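Intracellular serine protease (Bacillus licheniformis, PDB 4ZOQ) is a subtilase-family lanthipeptide protease that cleaves peptide bonds sequence-specifically, probably through a serine charge relay system. Local coordinates at residues Gly7-Gly12 with Asp31-Tyr36; Ala27-Ser32 with Gly329-Tyr334; Gln37-His42 with Ala286-Ser291; Ala91-Ile96 with Ala279-Gly284. One frame throughout, in Å; residues are numbered along the deposited sequence.

Contacts 1 and 2 bring the two ends of the chain onto one region of the subtilase fold, while contacts 3 and 4 use successive parts of helix 275-297; their centres lie 11 to 14 Å apart. Contact 1 folds the N-terminal segment onto the loop after helix 24-30. Contact 2 ties that helix to helix 333-338, closing a long loop of chain in which contacts 3 and 4 are nested. Contact 4 lies deepest, about 5 Å from the centre of the chain, near the predicted Ser276 and Asp51. Both chain ends are thus packed onto helices 86-97 and 275-297, whose starts carry the predicted His86 and Ser276.

Contact 1 of 4, residues Gly7-Gly12 with Asp31-Tyr36; sequences GSPAWG and DSYRTY
Pro9 lies over one face of the Tyr33 ring, and this CH-pi contact dominates the apolar packing. Its CD stands 3.8 Å from the ring centroid, 26° off the normal, while Pro9 N sits over the ring centre and Ser8 C nearer the rim. Proline suits the place because its ring is rigid and the C-H bonds beside its nitrogen are polarised toward an aromatic face. An alanine in place of Tyr33 would remove the phenol and probably leave Pro9 CD without the aromatic face it lies on, opening a gap toward Ala26 and Ala27. Asp31, the first residue past helix 24-30, has positive phi and closes a Schellman motif, and a type I' turn runs from Asp31 to Arg34; within it Tyr33 CG lies anti to the carbonyl carbon (chi1 -49°), beside the backbone N. Asp31 O is gripped twice, by Arg34 N and Arg34 NH1, from opposite faces of its carbonyl plane. Gly7 passes so near the turn that a beta carbon would clash with Ser32 O. The polar link is made by Tyr36, whose OH accepts a hydrogen bond from Ala10 N at 3.1 Å, near the plane of the ring, and bonds Ile96 O as well.

Contact 2 of 4, residues Ala27-Ser32 with Gly329-Tyr334; sequences AKQTDS and GEVRAY
Gln29 meets the start of helix 333-338 with its backbone and its side chain together. Its O accepts from Tyr334 N at 2.9 Å, and its OE1 from Ala333 N, also at 2.9 Å, each donor nitrogen nearly on the line of the C=O bond, with N-H...O angles of 152-153°. A bend at chi2 (-80°) turns CD back, so that the amide can serve the first N-H groups of the helix, those that no preceding turn can satisfy. A glutamine is apt here because its NE2 is left to bond Gln281 OE1. Tyr334 offers a face to Asp31 and an edge to helix 24-30: Asp31 CB lies 4.1 Å from the ring centroid, whereas CE1 at the rim comes 3.4 Å from Lys28 O, a polarised C-H toward a carbonyl oxygen. Lys28 and Glu330 cross at about a right angle, Lys28 CE 3.3 Å from Glu330 OE2. Lys28 NZ is 4.6 Å from Glu330 OE2, leaving an attraction that is probably only diffuse. Val331 packs on Phe223 of strand 221-226 and on Val282 of helix 275-297, while Gln29 and Ala333 both touch Ile97 at the end of helix 86-97.

Contact 3 of 4, residues Gln37-His42 with Ala286-Ser291; sequences QIERGH and AALVIS
His42 lays one face of its imidazole over Ser291 CB, which stands 3.9 Å from the ring centroid, 20° off the normal and displaced toward the rim. The same serine receives the backbone: His42 N donates to Ser291 OG at 3.0 Å, and OG in turn donates to Ala287 O at 2.8 Å. Ala287 O also takes Ser291 N, from the opposite face of its plane, so one small hydroxyl both relays a bond and stays fixed on its helix. His42 NE2 is held beyond the contact by Glu295 OE2. Beside the imidazole, Glu39 also folds against Ser291, its chain bent at chi2 (58°) to bring CD within 3.6 Å of Ser291 CB. Its OE1 uses the anti lone pair to accept from Gly41 N at 2.8 Å, closing a tight loop in which the backbone angles of Gly41 call for glycine. An alanine at Glu39 would probably leave Gly41 N without its mate and open a gap beside Ser291. Leu288 packs next to it, its CD2 3.2 Å from Glu39 O and 3.6 Å from Gly41 N. The bond from a serine hydroxyl to the carbonyl one turn back is a common feature of helices; here it belongs to the long buried helix 275-297, which in subtilases carries the nucleophilic serine at its start, here probably Ser276.

Contact 4 of 4, residues Ala91-Ile96 with Ala279-Gly284; sequences AGMINI and APQVAG
Met93 brings its CB against Pro280 CG, 3.7 Å away, and against Gln281 CG at 4.0 Å. Beyond CB the flexible thioether chain is bent twice and lies on the side of Phe25 of helix 24-30. Ile94 follows one step along and crosses Pro280 at about a right angle. Its two branches have separate tasks: CG1, anti to the carbonyl carbon (chi1 -65°), packs on Pro280 CB at 3.8 Å, while CG2 rests over Gly284 CA at 4.1 Å. A beta carbon on Gly284 would come tight against Ile94 O, which explains why glycine fits this place and how the axes of the two short segments can approach to 7.5 Å while crossing at -36°. Farther along, Ile96 turns to other partners, packing on Phe25 and Trp11. On the second helix Pro280 lacks an N-H, in keeping with the kink there, and offers a rigid hydrocarbon surface in return. Gln281 sends its NE2 elsewhere, to Pro226 O and Leu277 O. The side chains thus meet through carbon atoms, with Pro280 O also touched by Ile94 CG1, so the fit depends largely on shape. The two helices carry the predicted charge relay residues His86 and Ser276, and the Pro280 side chain is about 6 Å from that of Ser276 and about 7 Å from that of Asp51, which places this apolar seam close to the probable active site.

Contact 1 of 4, residues Gly7-Gly12 with Asp31-Tyr36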
loop_
_atom_site.group_PDB
_atom_site.type_symbol
_atom_site.label_atom_id
_atom_site.label_comp_id
_atom_site.label_asym_id
_atom_site.label_seq_id
_atom_site.Cartn_x
_atom_site.Cartn_y
_atom_site.Cartn_z
ATOM N N GLY B 7 12.595 24.501 -9.755
ATOM C CA GLY B 7 12.211 23.539 -8.733
ATOM C C GLY B 7 12.893 22.214 -8.957
ATOM O O GLY B 7 13.166 21.831 -10.101
ATOM N N SER B 8 13.135 21.490 -7.866
ATOM C CA SER B 8 13.803 20.204 -7.955
ATOM C C SER B 8 13.280 19.209 -6.926
ATOM O O SER B 8 12.744 19.605 -5.898
ATOM C CB SER B 8 15.312 20.389 -7.798
ATOM O OG SER B 8 15.594 20.988 -6.552
ATOM N N PRO B 9 13.429 17.909 -7.223
ATOM C CA PRO B 9 12.947 16.843 -6.357
ATOM C C PRO B 9 13.560 16.911 -4.988
ATOM O O PRO B 9 14.684 17.354 -4.860
ATOM C CB PRO B 9 13.382 15.567 -7.093
ATOM C CG PRO B 9 14.334 15.989 -8.092
ATOM C CD PRO B 9 13.956 17.366 -8.483
ATOM N N ALA B 10 12.812 16.472 -3.981
ATOM C CA ALA B 10 13.295 16.472 -2.612
ATOM C C ALA B 10 14.496 15.535 -2.469
ATOM O O ALA B 10 15.389 15.779 -1.645
ATOM C CB ALA B 10 12.174 16.084 -1.654
ATOM N N TRP B 11 14.547 14.498 -3.308
ATOM C CA TRP B 11 15.632 13.531 -3.232
ATOM C C TRP B 11 16.946 14.208 -3.560
ATOM O O TRP B 11 17.008 15.087 -4.414
ATOM C CB TRP B 11 15.413 12.365 -4.193
ATOM C CG TRP B 11 14.168 11.562 -3.965
ATOM C CD1 TRP B 11 13.307 11.670 -2.933
ATOM C CD2 TRP B 11 13.671 10.507 -4.802
ATOM N NE1 TRP B 11 12.283 10.769 -3.077
ATOM C CE2 TRP B 11 12.488 10.040 -4.214
ATOM C CE3 TRP B 11 14.104 9.928 -5.997
ATOM C CZ2 TRP B 11 11.731 9.012 -4.785
ATOM C CZ3 TRP B 11 13.360 8.900 -6.549
ATOM C CH2 TRP B 11 12.187 8.456 -5.946
ATOM N N GLY B 12 18.007 13.770 -2.892
ATOM C CA GLY B 12 19.328 14.315 -3.116
ATOM C C GLY B 12 19.880 13.929 -4.471
ATOM O O GLY B 12 20.655 14.695 -5.045
ATOM N N ASP B 31 3.667 19.523 -10.079
ATOM C CA ASP B 31 3.785 20.672 -10.969
ATOM C C ASP B 31 5.233 21.218 -10.937
ATOM O O ASP B 31 5.478 22.364 -10.522
ATOM C CB ASP B 31 2.781 21.779 -10.614
ATOM C CG ASP B 31 2.701 22.873 -11.696
ATOM O OD1 ASP B 31 3.195 22.641 -12.831
ATOM O OD2 ASP B 31 2.129 23.952 -11.419
ATOM N N SER B 32 6.182 20.373 -11.342
ATOM C CA SER B 32 7.611 20.693 -11.264
ATOM C C SER B 32 8.015 21.139 -9.861
ATOM O O SER B 32 8.716 22.127 -9.710
ATOM C CB SER B 32 7.986 21.753 -12.299
ATOM O OG SER B 32 7.813 21.221 -13.605
ATOM N N TYR B 33 7.527 20.423 -8.843
ATOM C CA TYR B 33 7.906 20.622 -7.434
ATOM C C TYR B 33 7.407 21.942 -6.842
ATOM O O TYR B 33 7.852 22.354 -5.782
ATOM C CB TYR B 33 9.425 20.495 -7.287
ATOM C CG TYR B 33 9.854 19.237 -7.980
ATOM C CD1 TYR B 33 9.588 17.990 -7.416
ATOM C CD2 TYR B 33 10.461 19.285 -9.235
ATOM C CE1 TYR B 33 9.930 16.829 -8.071
ATOM C CE2 TYR B 33 10.802 18.128 -9.907
ATOM C CZ TYR B 33 10.534 16.905 -9.319
ATOM O OH TYR B 33 10.868 15.756 -9.964
ATOM N N ARG B 34 6.449 22.586 -7.489
ATOM C CA ARG B 34 5.867 23.789 -6.916
ATOM C C ARG B 34 5.057 23.490 -5.657
ATOM O O ARG B 34 4.949 24.333 -4.776
ATOM C CB ARG B 34 4.989 24.475 -7.943
ATOM C CG ARG B 34 5.772 25.268 -8.930
ATOM C CD ARG B 34 4.879 25.810 -10.050
ATOM N NE ARG B 34 5.696 26.554 -10.998
ATOM C CZ ARG B 34 6.303 26.020 -12.049
ATOM N NH1 ARG B 34 6.205 24.709 -12.287
ATOM N NH2 ARG B 34 7.029 26.796 -12.847
ATOM N N THR B 35 4.505 22.277 -5.567
ATOM C CA THR B 35 3.709 21.885 -4.409
ATOM C C THR B 35 4.534 21.895 -3.117
ATOM O O THR B 35 3.961 22.073 -2.038
ATOM C CB THR B 35 3.070 20.462 -4.593
ATOM O OG1 THR B 35 4.083 19.443 -4.688
ATOM C CG2 THR B 35 2.184 20.420 -5.818
ATOM N N TYR B 36 5.867 21.788 -3.224
ATOM C CA TYR B 36 6.724 21.832 -2.034
ATOM C C TYR B 36 6.590 23.141 -1.302
ATOM O O TYR B 36 6.802 23.195 -0.098
ATOM C CB TYR B 36 8.201 21.633 -2.364
ATOM C CG TYR B 36 8.590 20.250 -2.847
ATOM C CD1 TYR B 36 7.682 19.187 -2.835
ATOM C CD2 TYR B 36 9.852 20.023 -3.366
ATOM C CE1 TYR B 36 8.043 17.929 -3.307
ATOM C CE2 TYR B 36 10.222 18.770 -3.845
ATOM C CZ TYR B 36 9.319 17.732 -3.816
ATOM O OH TYR B 36 9.698 16.491 -4.274
#

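Contact 2 of 4, residues Ala27-Ser32 with Gly329-Tyr334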
loop_
_atom_site.group_PDB
_atom_site.type_symbol
_atom_site.label_atom_id
_atom_site.label_comp_id
_atom_site.label_asym_id
_atom_site.label_seq_id
_atom_site.Cartn_x
_atom_site.Cartn_y
_atom_site.Cartn_z
ATOM N N ALA B 27 7.615 15.271 -11.207
ATOM C CA ALA B 27 7.419 16.610 -11.764
ATOM C C ALA B 27 5.967 16.780 -12.215
ATOM O O ALA B 27 5.381 17.843 -12.032
ATOM C CB ALA B 27 8.376 16.877 -12.922
ATOM N N LYS B 28 5.391 15.724 -12.790
ATOM C CA LYS B 28 3.991 15.771 -13.193
ATOM C C LYS B 28 3.069 15.948 -11.985
ATOM O O LYS B 28 2.265 16.867 -11.935
ATOM C CB LYS B 28 3.629 14.510 -13.972
ATOM C CG LYS B 28 2.251 14.538 -14.534
ATOM C CD LYS B 28 1.898 13.297 -15.351
ATOM C CE LYS B 28 0.570 13.537 -16.104
ATOM N NZ LYS B 28 0.771 14.176 -17.441
ATOM N N GLN B 29 3.260 15.108 -10.977
ATOM C CA GLN B 29 2.456 15.136 -9.768
ATOM C C GLN B 29 2.482 16.491 -9.027
ATOM O O GLN B 29 1.429 17.021 -8.636
ATOM C CB GLN B 29 2.936 14.029 -8.831
ATOM C CG GLN B 29 2.493 12.606 -9.191
ATOM C CD GLN B 29 1.053 12.308 -8.746
ATOM O OE1 GLN B 29 0.290 13.220 -8.396
ATOM N NE2 GLN B 29 0.702 11.024 -8.694
ATOM N N THR B 30 3.684 17.055 -8.880
ATOM C CA THR B 30 3.932 18.214 -8.026
ATOM C C THR B 30 4.023 19.544 -8.794
ATOM O O THR B 30 4.423 20.559 -8.213
ATOM C CB THR B 30 5.255 18.046 -7.225
ATOM O OG1 THR B 30 6.350 17.934 -8.144
ATOM C CG2 THR B 30 5.216 16.803 -6.332
ATOM N N ASP B 31 3.667 19.523 -10.079
ATOM C CA ASP B 31 3.785 20.672 -10.969
ATOM C C ASP B 31 5.233 21.218 -10.937
ATOM O O ASP B 31 5.478 22.364 -10.522
ATOM C CB ASP B 31 2.781 21.779 -10.614
ATOM C CG ASP B 31 2.701 22.873 -11.696
ATOM O OD1 ASP B 31 3.195 22.641 -12.831
ATOM O OD2 ASP B 31 2.129 23.952 -11.419
ATOM N N SER B 32 6.182 20.373 -11.342
ATOM C CA SER B 32 7.611 20.693 -11.264
ATOM C C SER B 32 8.015 21.139 -9.861
ATOM O O SER B 32 8.716 22.127 -9.710
ATOM C CB SER B 32 7.986 21.753 -12.299
ATOM O OG SER B 32 7.813 21.221 -13.605
ATOM N N GLY B 329 -9.865 8.327 -12.511
ATOM C CA GLY B 329 -8.812 8.920 -13.324
ATOM C C GLY B 329 -7.462 9.056 -12.627
ATOM O O GLY B 329 -7.220 8.495 -11.529
ATOM N N GLU B 330 -6.574 9.818 -13.252
ATOM C CA GLU B 330 -5.230 9.992 -12.723
ATOM C C GLU B 330 -5.153 11.071 -11.671
ATOM O O GLU B 330 -5.579 12.218 -11.900
ATOM C CB GLU B 330 -4.262 10.334 -13.834
ATOM C CG GLU B 330 -2.816 10.457 -13.375
ATOM C CD GLU B 330 -1.915 10.709 -14.558
ATOM O OE1 GLU B 330 -2.425 10.562 -15.683
ATOM O OE2 GLU B 330 -0.713 10.996 -14.393
ATOM N N VAL B 331 -4.680 10.670 -10.496
ATOM C CA VAL B 331 -4.417 11.588 -9.402
ATOM C C VAL B 331 -3.263 12.545 -9.706
ATOM O O VAL B 331 -2.228 12.135 -10.193
ATOM C CB VAL B 331 -4.106 10.813 -8.085
ATOM C CG1 VAL B 331 -3.524 11.753 -7.011
ATOM C CG2 VAL B 331 -5.363 10.134 -7.589
ATOM N N ARG B 332 -3.454 13.820 -9.411
ATOM C CA ARG B 332 -2.394 14.823 -9.552
ATOM C C ARG B 332 -2.373 15.667 -8.298
ATOM O O ARG B 332 -3.322 16.419 -8.029
ATOM C CB ARG B 332 -2.596 15.693 -10.793
ATOM C CG ARG B 332 -2.464 14.928 -12.123
ATOM C CD ARG B 332 -2.918 15.834 -13.268
ATOM N NE ARG B 332 -4.324 16.200 -13.060
ATOM C CZ ARG B 332 -5.036 16.985 -13.870
ATOM N NH1 ARG B 332 -4.457 17.510 -14.951
ATOM N NH2 ARG B 332 -6.321 17.250 -13.583
ATOM N N ALA B 333 -1.298 15.544 -7.522
ATOM C CA ALA B 333 -1.222 16.222 -6.226
ATOM C C ALA B 333 -1.425 17.739 -6.329
ATOM O O ALA B 333 -2.154 18.298 -5.517
ATOM C CB ALA B 333 0.120 15.924 -5.564
ATOM N N TYR B 334 -0.812 18.403 -7.317
ATOM C CA TYR B 334 -0.953 19.870 -7.410
ATOM C C TYR B 334 -2.392 20.264 -7.709
ATOM O O TYR B 334 -2.856 21.288 -7.247
ATOM C CB TYR B 334 -0.011 20.476 -8.462
ATOM C CG TYR B 334 -0.456 20.280 -9.884
ATOM C CD1 TYR B 334 -0.072 19.134 -10.597
ATOM C CD2 TYR B 334 -1.256 21.234 -10.525
ATOM C CE1 TYR B 334 -0.479 18.937 -11.902
ATOM C CE2 TYR B 334 -1.660 21.056 -11.819
ATOM C CZ TYR B 334 -1.267 19.900 -12.513
ATOM O OH TYR B 334 -1.664 19.703 -13.813
#

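Contact 3 of 4, residues Gln37-His42 with Ala286-Ser291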
loop_
_atom_site.group_PDB
_atom_site.type_symbol
_atom_site.label_atom_id
_atom_site.label_comp_id
_atom_site.label_asym_id
_atom_site.label_seq_id
_atom_site.Cartn_x
_atom_site.Cartn_y
_atom_site.Cartn_z
ATOM N N GLN B 37 6.283 24.210 -2.023
ATOM C CA GLN B 37 6.072 25.498 -1.370
ATOM C C GLN B 37 4.591 25.778 -1.103
ATOM O O GLN B 37 4.268 26.785 -0.507
ATOM C CB GLN B 37 6.733 26.635 -2.160
ATOM C CG GLN B 37 6.085 26.932 -3.473
ATOM C CD GLN B 37 6.656 28.158 -4.174
ATOM O OE1 GLN B 37 6.583 28.274 -5.388
ATOM N NE2 GLN B 37 7.076 29.131 -3.400
ATOM N N ILE B 38 3.705 24.885 -1.538
ATOM C CA ILE B 38 2.276 25.004 -1.254
ATOM C C ILE B 38 1.953 24.176 -0.009
ATOM O O ILE B 38 1.332 24.661 0.931
ATOM C CB ILE B 38 1.399 24.503 -2.434
ATOM C CG1 ILE B 38 1.781 25.181 -3.763
ATOM C CG2 ILE B 38 -0.092 24.687 -2.118
ATOM C CD1 ILE B 38 1.608 26.674 -3.732
ATOM N N GLU B 39 2.378 22.921 -0.015
ATOM C CA GLU B 39 2.196 22.040 1.117
ATOM C C GLU B 39 3.201 20.912 0.974
ATOM O O GLU B 39 3.090 20.036 0.111
ATOM C CB GLU B 39 0.756 21.508 1.209
ATOM C CG GLU B 39 0.534 20.534 2.381
ATOM C CD GLU B 39 0.882 21.163 3.746
ATOM O OE1 GLU B 39 1.854 20.701 4.389
ATOM O OE2 GLU B 39 0.188 22.097 4.190
ATOM N N ARG B 40 4.138 20.890 1.904
ATOM C CA ARG B 40 5.213 19.927 1.877
ATOM C C ARG B 40 4.873 18.740 2.767
ATOM O O ARG B 40 5.645 17.783 2.838
ATOM C CB ARG B 40 6.512 20.611 2.317
ATOM C CG ARG B 40 7.774 20.111 1.647
ATOM C CD ARG B 40 8.968 21.068 1.889
ATOM N NE ARG B 40 10.134 20.622 1.134
ATOM C CZ ARG B 40 10.916 19.613 1.518
ATOM N NH1 ARG B 40 10.664 18.981 2.658
ATOM N NH2 ARG B 40 11.953 19.242 0.783
ATOM N N GLY B 41 3.720 18.815 3.450
ATOM C CA GLY B 41 3.311 17.781 4.390
ATOM C C GLY B 41 3.654 18.068 5.844
ATOM O O GLY B 41 4.627 18.778 6.140
ATOM N N HIS B 42 2.851 17.532 6.759
ATOM C CA HIS B 42 3.106 17.688 8.197
ATOM C C HIS B 42 3.785 16.469 8.778
ATOM O O HIS B 42 3.348 15.357 8.547
ATOM C CB HIS B 42 1.810 17.979 8.982
ATOM C CG HIS B 42 1.194 19.313 8.670
ATOM N ND1 HIS B 42 0.052 19.775 9.298
ATOM C CD2 HIS B 42 1.539 20.267 7.775
ATOM C CE1 HIS B 42 -0.269 20.957 8.813
ATOM N NE2 HIS B 42 0.611 21.277 7.881
ATOM N N ALA B 286 -2.799 11.976 -0.594
ATOM C CA ALA B 286 -3.783 12.047 0.490
ATOM C C ALA B 286 -3.199 12.709 1.741
ATOM O O ALA B 286 -3.852 13.544 2.384
ATOM C CB ALA B 286 -4.302 10.669 0.830
ATOM N N ALA B 287 -1.970 12.322 2.083
ATOM C CA ALA B 287 -1.264 12.912 3.220
ATOM C C ALA B 287 -1.071 14.413 2.981
ATOM O O ALA B 287 -1.158 15.212 3.914
ATOM C CB ALA B 287 0.075 12.216 3.455
ATOM N N LEU B 288 -0.845 14.803 1.734
ATOM C CA LEU B 288 -0.720 16.233 1.459
ATOM C C LEU B 288 -2.030 16.991 1.718
ATOM O O LEU B 288 -2.008 18.078 2.300
ATOM C CB LEU B 288 -0.252 16.480 0.023
ATOM C CG LEU B 288 1.237 16.343 -0.269
ATOM C CD1 LEU B 288 1.524 16.886 -1.681
ATOM C CD2 LEU B 288 2.057 17.093 0.797
ATOM N N VAL B 289 -3.157 16.412 1.288
ATOM C CA VAL B 289 -4.466 17.035 1.463
ATOM C C VAL B 289 -4.798 17.135 2.950
ATOM O O VAL B 289 -5.226 18.193 3.422
ATOM C CB VAL B 289 -5.563 16.258 0.733
ATOM C CG1 VAL B 289 -6.951 16.694 1.212
ATOM C CG2 VAL B 289 -5.423 16.458 -0.760
ATOM N N ILE B 290 -4.562 16.052 3.689
ATOM C CA ILE B 290 -4.798 16.078 5.117
ATOM C C ILE B 290 -3.952 17.186 5.771
ATOM O O ILE B 290 -4.464 17.964 6.576
ATOM C CB ILE B 290 -4.497 14.707 5.778
ATOM C CG1 ILE B 290 -5.544 13.668 5.362
ATOM C CG2 ILE B 290 -4.488 14.841 7.309
ATOM C CD1 ILE B 290 -5.163 12.249 5.596
ATOM N N SER B 291 -2.678 17.287 5.387
ATOM C CA SER B 291 -1.795 18.308 5.942
ATOM C C SER B 291 -2.342 19.716 5.644
ATOM O O SER B 291 -2.502 20.537 6.551
ATOM C CB SER B 291 -0.390 18.152 5.366
ATOM O OG SER B 291 0.159 16.885 5.703
#

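Contact 4 of 4, residues Ala91-Ile96 with Ala279-Gly284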
loop_
_atom_site.group_PDB
_atom_site.type_symbol
_atom_site.label_atom_id
_atom_site.label_comp_id
_atom_site.label_asym_id
_atom_site.label_seq_id
_atom_site.Cartn_x
_atom_site.Cartn_y
_atom_site.Cartn_z
ATOM N N ALA B 91 8.087 3.522 -0.207
ATOM C CA ALA B 91 8.294 4.690 0.658
ATOM C C ALA B 91 8.701 5.957 -0.118
ATOM O O ALA B 91 8.241 7.061 0.176
ATOM C CB ALA B 91 9.354 4.358 1.707
ATOM N N GLY B 92 9.602 5.801 -1.084
ATOM C CA GLY B 92 10.051 6.927 -1.866
ATOM C C GLY B 92 8.921 7.577 -2.635
ATOM O O GLY B 92 8.922 8.796 -2.808
ATOM N N MET B 93 7.919 6.806 -3.044
ATOM C CA MET B 93 6.861 7.434 -3.812
ATOM C C MET B 93 5.979 8.289 -2.909
ATOM O O MET B 93 5.487 9.339 -3.344
ATOM C CB MET B 93 6.022 6.412 -4.558
ATOM C CG MET B 93 6.798 5.600 -5.558
ATOM S SD MET B 93 7.953 6.574 -6.507
ATOM C CE MET B 93 7.894 5.697 -8.098
ATOM N N ILE B 94 5.780 7.871 -1.660
ATOM C CA ILE B 94 5.099 8.731 -0.714
ATOM C C ILE B 94 5.944 9.974 -0.487
ATOM O O ILE B 94 5.437 11.100 -0.466
ATOM C CB ILE B 94 4.895 8.072 0.666
ATOM C CG1 ILE B 94 3.960 6.870 0.612
ATOM C CG2 ILE B 94 4.417 9.105 1.698
ATOM C CD1 ILE B 94 4.243 5.916 1.738
ATOM N N ASN B 95 7.241 9.754 -0.274
ATOM C CA ASN B 95 8.129 10.853 0.092
ATOM C C ASN B 95 8.305 11.935 -0.981
ATOM O O ASN B 95 8.296 13.121 -0.666
ATOM C CB ASN B 95 9.501 10.312 0.470
ATOM C CG ASN B 95 10.436 11.400 0.919
ATOM O OD1 ASN B 95 10.227 12.015 1.960
ATOM N ND2 ASN B 95 11.444 11.681 0.113
ATOM N N ILE B 96 8.463 11.534 -2.243
ATOM C CA ILE B 96 8.766 12.499 -3.301
ATOM C C ILE B 96 7.605 13.491 -3.485
ATOM O O ILE B 96 7.838 14.647 -3.819
ATOM C CB ILE B 96 9.112 11.797 -4.640
ATOM C CG1 ILE B 96 9.778 12.777 -5.589
ATOM C CG2 ILE B 96 7.904 11.120 -5.282
ATOM C CD1 ILE B 96 11.119 13.314 -5.111
ATOM N N ALA B 279 0.115 3.271 -6.160
ATOM C CA ALA B 279 -0.679 3.442 -4.944
ATOM C C ALA B 279 -0.082 4.446 -3.929
ATOM O O ALA B 279 -0.825 5.282 -3.407
ATOM C CB ALA B 279 -0.938 2.097 -4.283
ATOM N N PRO B 280 1.233 4.360 -3.632
ATOM C CA PRO B 280 1.785 5.315 -2.664
ATOM C C PRO B 280 1.807 6.784 -3.130
ATOM O O PRO B 280 1.820 7.688 -2.270
ATOM C CB PRO B 280 3.219 4.812 -2.446
ATOM C CG PRO B 280 3.519 3.930 -3.599
ATOM C CD PRO B 280 2.208 3.314 -3.976
ATOM N N GLN B 281 1.763 7.018 -4.448
ATOM C CA GLN B 281 1.665 8.370 -4.963
ATOM C C GLN B 281 0.328 8.977 -4.559
ATOM O O GLN B 281 0.248 10.151 -4.235
ATOM C CB GLN B 281 1.843 8.408 -6.471
ATOM C CG GLN B 281 3.245 8.083 -6.912
ATOM C CD GLN B 281 3.396 8.121 -8.417
ATOM O OE1 GLN B 281 3.096 9.147 -9.055
ATOM N NE2 GLN B 281 3.849 7.003 -9.007
ATOM N N VAL B 282 -0.720 8.169 -4.599
ATOM C CA VAL B 282 -2.033 8.575 -4.139
ATOM C C VAL B 282 -2.058 8.694 -2.604
ATOM O O VAL B 282 -2.632 9.633 -2.054
ATOM C CB VAL B 282 -3.123 7.572 -4.628
ATOM C CG1 VAL B 282 -4.536 8.043 -4.228
ATOM C CG2 VAL B 282 -3.014 7.391 -6.126
ATOM N N ALA B 283 -1.437 7.743 -1.913
ATOM C CA ALA B 283 -1.359 7.830 -0.466
ATOM C C ALA B 283 -0.602 9.113 -0.071
ATOM O O ALA B 283 -1.054 9.857 0.822
ATOM C CB ALA B 283 -0.689 6.600 0.117
ATOM N N GLY B 284 0.511 9.384 -0.772
ATOM C CA GLY B 284 1.297 10.587 -0.554
ATOM C C GLY B 284 0.472 11.835 -0.805
ATOM O O GLY B 284 0.508 12.786 -0.014
#